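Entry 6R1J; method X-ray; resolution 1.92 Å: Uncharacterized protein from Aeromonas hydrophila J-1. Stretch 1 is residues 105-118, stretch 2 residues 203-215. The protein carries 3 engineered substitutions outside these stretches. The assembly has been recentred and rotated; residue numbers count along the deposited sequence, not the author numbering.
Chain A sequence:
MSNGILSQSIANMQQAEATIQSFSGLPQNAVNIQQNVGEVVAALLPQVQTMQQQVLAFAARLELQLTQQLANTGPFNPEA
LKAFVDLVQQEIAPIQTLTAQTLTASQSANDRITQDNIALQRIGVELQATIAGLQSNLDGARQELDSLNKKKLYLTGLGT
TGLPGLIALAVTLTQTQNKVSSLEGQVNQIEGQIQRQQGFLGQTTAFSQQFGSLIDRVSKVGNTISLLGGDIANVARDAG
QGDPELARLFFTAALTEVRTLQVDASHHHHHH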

ATOM      1  N   ALA A 105      28.195   8.636   9.701  1.00 37.58           N
ATOM      2  CA  ALA A 105      28.254   7.731   8.526  1.00 37.71           C
ATOM      3  C   ALA A 105      26.855   7.154   8.255  1.00 39.96           C
ATOM      4  O   ALA A 105      26.411   7.109   7.077  1.00 33.32           O
ATOM      5  CB  ALA A 105      29.286   6.650   8.709  1.00 40.55           C
ATOM      6  N   SER A 106      26.125   6.752   9.304  1.00 34.70           N
ATOM      7  CA  SER A 106      24.774   6.166   9.139  1.00 31.99           C
ATOM      8  C   SER A 106      23.810   7.200   8.544  1.00 32.28           C
ATOM      9  O   SER A 106      23.120   6.862   7.590  1.00 33.67           O
ATOM     10  CB  SER A 106      24.262   5.598  10.438  1.00 31.92           C
ATOM     11  OG  SER A 106      25.093   4.514  10.843  1.00 32.74           O
ATOM     12  N   GLN A 107      23.711   8.379   9.143  1.00 31.77           N
ATOM     13  CA  GLN A 107      22.797   9.429   8.647  1.00 37.76           C
ATOM     14  C   GLN A 107      23.142   9.790   7.187  1.00 41.21           C
ATOM     15  O   GLN A 107      22.193   9.977   6.415  1.00 36.56           O
ATOM     16  CB  GLN A 107      22.841  10.646   9.555  1.00 38.15           C
ATOM     17  CG  GLN A 107      22.080  10.409  10.843  1.00 44.05           C
ATOM     18  CD  GLN A 107      22.398  11.474  11.850  1.00 43.80           C
ATOM     19  OE1 GLN A 107      23.482  12.059  11.822  1.00 44.30           O
ATOM     20  NE2 GLN A 107      21.437  11.738  12.730  1.00 49.19           N
ATOM     21  N   SER A 108      24.423   9.897   6.839  1.00 39.87           N
ATOM     22  CA  SER A 108      24.853  10.217   5.446  1.00 39.22           C
ATOM     23  C   SER A 108      24.262   9.195   4.493  1.00 35.93           C
ATOM     24  O   SER A 108      23.632   9.584   3.541  1.00 35.35           O
ATOM     25  CB  SER A 108      26.335  10.243   5.276  1.00 39.34           C
ATOM     26  OG  SER A 108      26.855  11.246   6.105  1.00 51.76           O
ATOM     27  N   ALA A 109      24.530   7.924   4.727  1.00 33.21           N
ATOM     28  CA  ALA A 109      24.107   6.854   3.816  1.00 34.79           C
ATOM     29  C   ALA A 109      22.570   6.827   3.739  1.00 38.35           C
ATOM     30  O   ALA A 109      22.017   6.633   2.619  1.00 32.05           O
ATOM     31  CB  ALA A 109      24.657   5.521   4.272  1.00 31.71           C
ATOM     32  N   ASN A 110      21.907   6.904   4.897  1.00 31.90           N
ATOM     33  CA  ASN A 110      20.426   6.775   4.949  1.00 31.44           C
ATOM     34  C   ASN A 110      19.796   7.966   4.207  1.00 30.68           C
ATOM     35  O   ASN A 110      18.819   7.778   3.484  1.00 29.35           O
ATOM     36  CB  ASN A 110      19.909   6.691   6.384  1.00 30.01           C
ATOM     37  CG  ASN A 110      18.479   6.210   6.451  1.00 30.24           C
ATOM     38  OD1 ASN A 110      18.088   5.263   5.762  1.00 32.75           O
ATOM     39  ND2 ASN A 110      17.704   6.855   7.294  1.00 37.35           N
ATOM     40  N   ASP A 111      20.312   9.164   4.407  1.00 32.73           N
ATOM     41  CA  ASP A 111      19.768  10.383   3.738  1.00 36.00           C
ATOM     42  C   ASP A 111      19.852  10.253   2.205  1.00 32.17           C
ATOM     43  O   ASP A 111      18.934  10.746   1.537  1.00 35.63           O
ATOM     44  CB  ASP A 111      20.479  11.641   4.238  1.00 34.64           C
ATOM     45  CG  ASP A 111      20.124  11.999   5.675  1.00 38.70           C
ATOM     46  OD1 ASP A 111      19.207  11.360   6.247  1.00 39.81           O
ATOM     47  OD2 ASP A 111      20.785  12.858   6.211  1.00 37.58           O
ATOM     48  N   ARG A 112      20.899   9.616   1.676  1.00 34.17           N
ATOM     49  CA  ARG A 112      21.075   9.393   0.213  1.00 36.41           C
ATOM     50  C   ARG A 112      20.017   8.388  -0.228  1.00 34.10           C
ATOM     51  O   ARG A 112      19.436   8.558  -1.320  1.00 32.76           O
ATOM     52  CB  ARG A 112      22.507   8.981  -0.160  1.00 35.00           C
ATOM     53  CG  ARG A 112      23.532  10.104  -0.054  1.00 37.34           C
ATOM     54  CD  ARG A 112      24.828   9.774  -0.780  1.00 39.09           C
ATOM     55  NE  ARG A 112      25.302   8.402  -0.532  1.00 41.00           N
ATOM     56  CZ  ARG A 112      26.089   8.059   0.501  1.00 44.17           C
ATOM     57  NH1 ARG A 112      26.468   8.967   1.379  1.00 47.83           N
ATOM     58  NH2 ARG A 112      26.496   6.813   0.663  1.00 41.55           N
ATOM     59  N   ILE A 113      19.723   7.383   0.590  1.00 28.75           N
ATOM     60  CA  ILE A 113      18.632   6.438   0.258  1.00 29.16           C
ATOM     61  C   ILE A 113      17.330   7.225   0.137  1.00 26.29           C
ATOM     62  O   ILE A 113      16.634   7.036  -0.868  1.00 31.52           O
ATOM     63  CB  ILE A 113      18.479   5.271   1.276  1.00 29.21           C
ATOM     64  CG1 ILE A 113      19.783   4.486   1.391  1.00 35.21           C
ATOM     65  CG2 ILE A 113      17.315   4.436   0.808  1.00 27.89           C
ATOM     66  CD1 ILE A 113      19.703   3.227   2.239  1.00 37.63           C
ATOM     67  N   THR A 114      17.007   8.053   1.106  1.00 31.82           N
ATOM     68  CA  THR A 114      15.733   8.835   1.086  1.00 35.59           C
ATOM     69  C   THR A 114      15.647   9.712  -0.186  1.00 33.91           C
ATOM     70  O   THR A 114      14.601   9.742  -0.840  1.00 31.12           O
ATOM     71  CB  THR A 114      15.683   9.798   2.264  1.00 35.06           C
ATOM     72  OG1 THR A 114      15.887   9.045   3.448  1.00 38.58           O
ATOM     73  CG2 THR A 114      14.402  10.598   2.337  1.00 38.68           C
ATOM     74  N   GLN A 115      16.722  10.403  -0.546  1.00 31.60           N
ATOM     75  CA  GLN A 115      16.734  11.257  -1.783  1.00 34.88           C
ATOM     76  C   GLN A 115      16.532  10.391  -3.030  1.00 30.02           C
ATOM     77  O   GLN A 115      15.665  10.732  -3.895  1.00 32.03           O
ATOM     78  CB  GLN A 115      17.977  12.168  -1.779  1.00 32.69           C
ATOM     79  CG  GLN A 115      17.955  13.178  -0.632  1.00 35.95           C
ATOM     80  CD  GLN A 115      16.800  14.147  -0.738  1.00 38.67           C
ATOM     81  OE1 GLN A 115      16.444  14.583  -1.826  1.00 39.03           O
ATOM     82  NE2 GLN A 115      16.197  14.506   0.387  1.00 36.86           N
ATOM     83  N   ASP A 116      17.208   9.247  -3.147  1.00 29.60           N
ATOM     84  CA  ASP A 116      17.023   8.351  -4.300  1.00 30.63           C
ATOM     85  C   ASP A 116      15.583   7.811  -4.292  1.00 32.90           C
ATOM     86  O   ASP A 116      14.963   7.660  -5.371  1.00 29.96           O
ATOM     87  CB  ASP A 116      18.114   7.284  -4.344  1.00 33.63           C
ATOM     88  CG  ASP A 116      19.468   7.827  -4.809  1.00 39.46           C
ATOM     89  OD1 ASP A 116      19.448   8.617  -5.776  1.00 35.01           O
ATOM     90  OD2 ASP A 116      20.523   7.443  -4.208  1.00 34.14           O
ATOM     91  N   ASN A 117      15.026   7.530  -3.116  1.00 33.63           N
ATOM     92  CA  ASN A 117      13.625   7.039  -3.046  1.00 31.00           C
ATOM     93  C   ASN A 117      12.659   8.093  -3.595  1.00 25.60           C
ATOM     94  O   ASN A 117      11.796   7.718  -4.394  1.00 30.02           O
ATOM     95  CB  ASN A 117      13.206   6.686  -1.624  1.00 32.51           C
ATOM     96  CG  ASN A 117      13.663   5.294  -1.242  1.00 45.57           C
ATOM     97  OD1 ASN A 117      14.146   4.541  -2.093  1.00 43.17           O
ATOM     98  ND2 ASN A 117      13.412   4.899  -0.004  1.00 54.07           N
ATOM     99  N   ILE A 118      12.765   9.318  -3.116  1.00 31.40           N
ATOM    100  CA  ILE A 118      11.930  10.444  -3.615  1.00 34.50           C
ATOM    101  C   ILE A 118      12.092  10.547  -5.143  1.00 35.29           C
ATOM    102  O   ILE A 118      11.067  10.619  -5.843  1.00 35.49           O
ATOM    103  CB  ILE A 118      12.299  11.714  -2.841  1.00 38.87           C
ATOM    104  CG1 ILE A 118      11.909  11.550  -1.374  1.00 38.35           C
ATOM    105  CG2 ILE A 118      11.648  12.941  -3.450  1.00 39.28           C
ATOM    106  CD1 ILE A 118      12.435  12.621  -0.482  1.00 37.72           C
ATOM    107  N   GLN A 203      11.118  -2.501  -0.894  1.00 30.95           N
ATOM    108  CA  GLN A 203      12.314  -3.078  -0.250  1.00 30.80           C
ATOM    109  C   GLN A 203      13.230  -1.966   0.216  1.00 34.92           C
ATOM    110  O   GLN A 203      13.767  -2.090   1.325  1.00 31.33           O
ATOM    111  CB  GLN A 203      13.022  -4.049  -1.186  1.00 30.42           C
ATOM    112  CG  GLN A 203      12.196  -5.273  -1.452  1.00 31.93           C
ATOM    113  CD  GLN A 203      11.922  -5.984  -0.151  1.00 34.98           C
ATOM    114  OE1 GLN A 203      12.850  -6.378   0.552  1.00 39.77           O
ATOM    115  NE2 GLN A 203      10.647  -6.126   0.157  1.00 32.54           N
ATOM    116  N   THR A 204      13.392  -0.878  -0.554  1.00 31.04           N
ATOM    117  CA  THR A 204      14.285   0.202  -0.120  1.00 32.26           C
ATOM    118  C   THR A 204      13.630   0.956   1.037  1.00 32.05           C
ATOM    119  O   THR A 204      14.363   1.414   1.901  1.00 32.86           O
ATOM    120  CB  THR A 204      14.763   1.124  -1.256  1.00 37.33           C
ATOM    121  OG1 THR A 204      13.703   1.877  -1.776  1.00 39.52           O
ATOM    122  CG2 THR A 204      15.316   0.355  -2.426  1.00 38.89           C
ATOM    123  N   THR A 205      12.309   1.056   1.082  1.00 30.93           N
ATOM    124  CA  THR A 205      11.639   1.740   2.221  1.00 32.14           C
ATOM    125  C   THR A 205      11.875   0.886   3.484  1.00 31.61           C
ATOM    126  O   THR A 205      12.119   1.448   4.547  1.00 34.16           O
ATOM    127  CB  THR A 205      10.138   1.951   1.963  1.00 30.78           C
ATOM    128  OG1 THR A 205      10.033   2.764   0.794  1.00 34.72           O
ATOM    129  CG2 THR A 205       9.430   2.615   3.130  1.00 32.87           C
ATOM    130  N   ALA A 206      11.806  -0.428   3.350  1.00 33.13           N
ATOM    131  CA  ALA A 206      11.963  -1.340   4.506  1.00 33.46           C
ATOM    132  C   ALA A 206      13.407  -1.230   4.988  1.00 33.28           C
ATOM    133  O   ALA A 206      13.656  -1.172   6.193  1.00 32.40           O
ATOM    134  CB  ALA A 206      11.560  -2.724   4.114  1.00 36.19           C
ATOM    135  N   PHE A 207      14.358  -1.157   4.067  1.00 33.26           N
ATOM    136  CA  PHE A 207      15.796  -1.057   4.423  1.00 30.42           C
ATOM    137  C   PHE A 207      16.020   0.210   5.229  1.00 30.13           C
ATOM    138  O   PHE A 207      16.630   0.208   6.287  1.00 33.09           O
ATOM    139  CB  PHE A 207      16.688  -1.108   3.186  1.00 30.67           C
ATOM    140  CG  PHE A 207      18.154  -1.074   3.527  1.00 30.12           C
ATOM    141  CD1 PHE A 207      18.766   0.107   3.892  1.00 33.01           C
ATOM    142  CD2 PHE A 207      18.899  -2.245   3.525  1.00 33.49           C
ATOM    143  CE1 PHE A 207      20.113   0.129   4.240  1.00 32.89           C
ATOM    144  CE2 PHE A 207      20.246  -2.214   3.848  1.00 32.95           C
ATOM    145  CZ  PHE A 207      20.848  -1.031   4.209  1.00 28.41           C
ATOM    146  N   SER A 208      15.478   1.299   4.736  1.00 30.93           N
ATOM    147  CA  SER A 208      15.548   2.626   5.373  1.00 32.65           C
ATOM    148  C   SER A 208      14.819   2.662   6.742  1.00 32.36           C
ATOM    149  O   SER A 208      15.313   3.336   7.625  1.00 31.96           O
ATOM    150  CB  SER A 208      14.999   3.641   4.407  1.00 34.36           C
ATOM    151  OG  SER A 208      15.034   4.925   5.000  1.00 42.60           O
ATOM    152  N   GLN A 209      13.670   2.011   6.895  1.00 30.00           N
ATOM    153  CA  GLN A 209      12.989   1.909   8.221  1.00 34.83           C
ATOM    154  C   GLN A 209      13.939   1.180   9.206  1.00 29.00           C
ATOM    155  O   GLN A 209      14.148   1.694  10.284  1.00 30.88           O
ATOM    156  CB  GLN A 209      11.620   1.237   8.044  1.00 38.29           C
ATOM    157  CG  GLN A 209      10.757   1.131   9.318  1.00 42.98           C
ATOM    158  CD  GLN A 209      11.118  -0.080  10.167  1.00 40.56           C
ATOM    159  OE1 GLN A 209      11.404  -1.164   9.667  1.00 37.60           O
ATOM    160  NE2 GLN A 209      11.166   0.121  11.472  1.00 40.53           N
ATOM    161  N   GLN A 210      14.492   0.026   8.850  1.00 30.44           N
ATOM    162  CA  GLN A 210      15.445  -0.723   9.710  1.00 31.04           C
ATOM    163  C   GLN A 210      16.692   0.128   9.953  1.00 34.27           C
ATOM    164  O   GLN A 210      17.183   0.208  11.111  1.00 30.78           O
ATOM    165  CB  GLN A 210      15.780  -2.060   9.067  1.00 29.07           C
ATOM    166  CG  GLN A 210      14.568  -2.963   8.916  1.00 30.53           C
ATOM    167  CD  GLN A 210      14.122  -3.575  10.228  1.00 34.06           C
ATOM    168  OE1 GLN A 210      14.921  -3.687  11.160  1.00 33.11           O
ATOM    169  NE2 GLN A 210      12.851  -3.954  10.281  1.00 34.35           N
ATOM    170  N   PHE A 211      17.195   0.807   8.925  1.00 32.37           N
ATOM    171  CA  PHE A 211      18.375   1.687   9.092  1.00 32.19           C
ATOM    172  C   PHE A 211      18.006   2.764  10.118  1.00 33.60           C
ATOM    173  O   PHE A 211      18.831   3.157  10.969  1.00 31.60           O
ATOM    174  CB  PHE A 211      18.778   2.325   7.754  1.00 33.58           C
ATOM    175  CG  PHE A 211      20.224   2.714   7.602  1.00 31.83           C
ATOM    176  CD1 PHE A 211      21.101   2.774   8.675  1.00 35.56           C
ATOM    177  CD2 PHE A 211      20.713   3.047   6.345  1.00 34.26           C
ATOM    178  CE1 PHE A 211      22.452   3.071   8.490  1.00 34.19           C
ATOM    179  CE2 PHE A 211      22.041   3.428   6.173  1.00 33.86           C
ATOM    180  CZ  PHE A 211      22.912   3.430   7.238  1.00 34.94           C
ATOM    181  N   GLY A 212      16.805   3.337   9.996  1.00 31.72           N
ATOM    182  CA  GLY A 212      16.350   4.381  10.941  1.00 31.82           C
ATOM    183  C   GLY A 212      16.349   3.852  12.386  1.00 30.78           C
ATOM    184  O   GLY A 212      16.666   4.614  13.317  1.00 28.51           O
ATOM    185  N   SER A 213      15.935   2.604  12.599  1.00 32.22           N
ATOM    186  CA  SER A 213      15.911   2.005  13.959  1.00 32.98           C
ATOM    187  C   SER A 213      17.353   1.909  14.463  1.00 31.99           C
ATOM    188  O   SER A 213      17.612   2.214  15.635  1.00 31.74           O
ATOM    189  CB  SER A 213      15.224   0.685  13.957  1.00 35.23           C
ATOM    190  OG  SER A 213      13.843   0.881  13.730  1.00 41.53           O
ATOM    191  N   LEU A 214      18.275   1.515  13.591  1.00 32.13           N
ATOM    192  CA  LEU A 214      19.717   1.469  13.941  1.00 32.16           C
ATOM    193  C   LEU A 214      20.218   2.866  14.322  1.00 30.88           C
ATOM    194  O   LEU A 214      20.871   3.008  15.388  1.00 29.83           O
ATOM    195  CB  LEU A 214      20.497   0.828  12.793  1.00 31.95           C
ATOM    196  CG  LEU A 214      22.016   0.709  12.984  1.00 35.77           C
ATOM    197  CD1 LEU A 214      22.561  -0.449  12.143  1.00 41.05           C
ATOM    198  CD2 LEU A 214      22.733   1.998  12.614  1.00 34.46           C
ATOM    199  N   ILE A 215      19.925   3.880  13.511  1.00 32.63           N
ATOM    200  CA  ILE A 215      20.382   5.280  13.753  1.00 30.52           C
ATOM    201  C   ILE A 215      19.815   5.794  15.075  1.00 29.16           C
ATOM    202  O   ILE A 215      20.538   6.449  15.808  1.00 29.45           O
ATOM    203  CB  ILE A 215      19.995   6.140  12.538  1.00 33.23           C
ATOM    204  CG1 ILE A 215      20.932   5.818  11.366  1.00 34.50           C
ATOM    205  CG2 ILE A 215      19.964   7.626  12.861  1.00 33.54           C
ATOM    206  CD1 ILE A 215      20.423   6.369  10.018  1.00 36.46           C
TER
HETATM  207  O   HOH W   1      15.094   5.994   7.959  1.00 42.44           O

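Residues 105-118 and 203-215 are two helical segments of one chain that run nearly antiparallel, with 160° between their N-to-C directions and an axial closest approach of 10.1 Å. Each belongs to a longer helix, and each satisfies its main-chain groups internally in the usual i to i+4 pattern, as when N110 N donates to S106 O (3.0 Å) and F211 N to F207 O (2.8 Å). With the backbones thus largely provided for, it falls to the side chains to join the helices. The register pairs S106 with I215 at one end, N110 with S208 in the middle and N117 with T204 at the other.

Two polar pairs bond directly. T204, with chi1 in the p well, donates from OG1 to N117 OD1 at 2.7 Å, a short bond that satisfies both the hydroxyl proton and the carbonyl oxygen at a buried site. S208 OG donates to N110 OD1 over a longer 3.2 Å. In each case a hydroxyl from the second helix meets an asparagine carbonyl from the first, and the short side chains make the bond without holding the helices far apart.

The nitrogen of the N110 amide gives one of its protons to water 1. N110 ND2 donates to this water at 2.8 Å, and the water donates in turn to S208 O at 2.7 Å. That carbonyl already accepts from G212 N (2.8 Å from S208 O), so its second lone pair is put to use. N110 and S208 are therefore linked twice, once directly and once through solvent, and the partly exposed position of both residues suits a bridging water. S106 OG finds its hydrogen-bonding partner elsewhere in the structure.

Apolar side chains interlock alongside these polar pairs. F211 is a knob among S106, A109, N110 and I113. The methylene N110 CB lies over one face of its ring, 4.1 Å from the centroid, in a CH-pi contact, so the same asparagine serves polar and apolar neighbours. At the ring edge, A109 CB approaches F211 CE2 to 3.9 Å; a methyl group is small enough to let the aromatic ring come close to the helix. I113 returns the arrangement, fitting among T204, F207, S208 and F211, with its CD1 3.7 Å from F207 CD1 and 4.2 Å from F211 CD2. Toward the other end, I215 packs its CG1 against S106 CB at 3.5 Å and its CD1 against N110 CB at 3.7 Å, using the carbon portions of polar residues as an apolar surface.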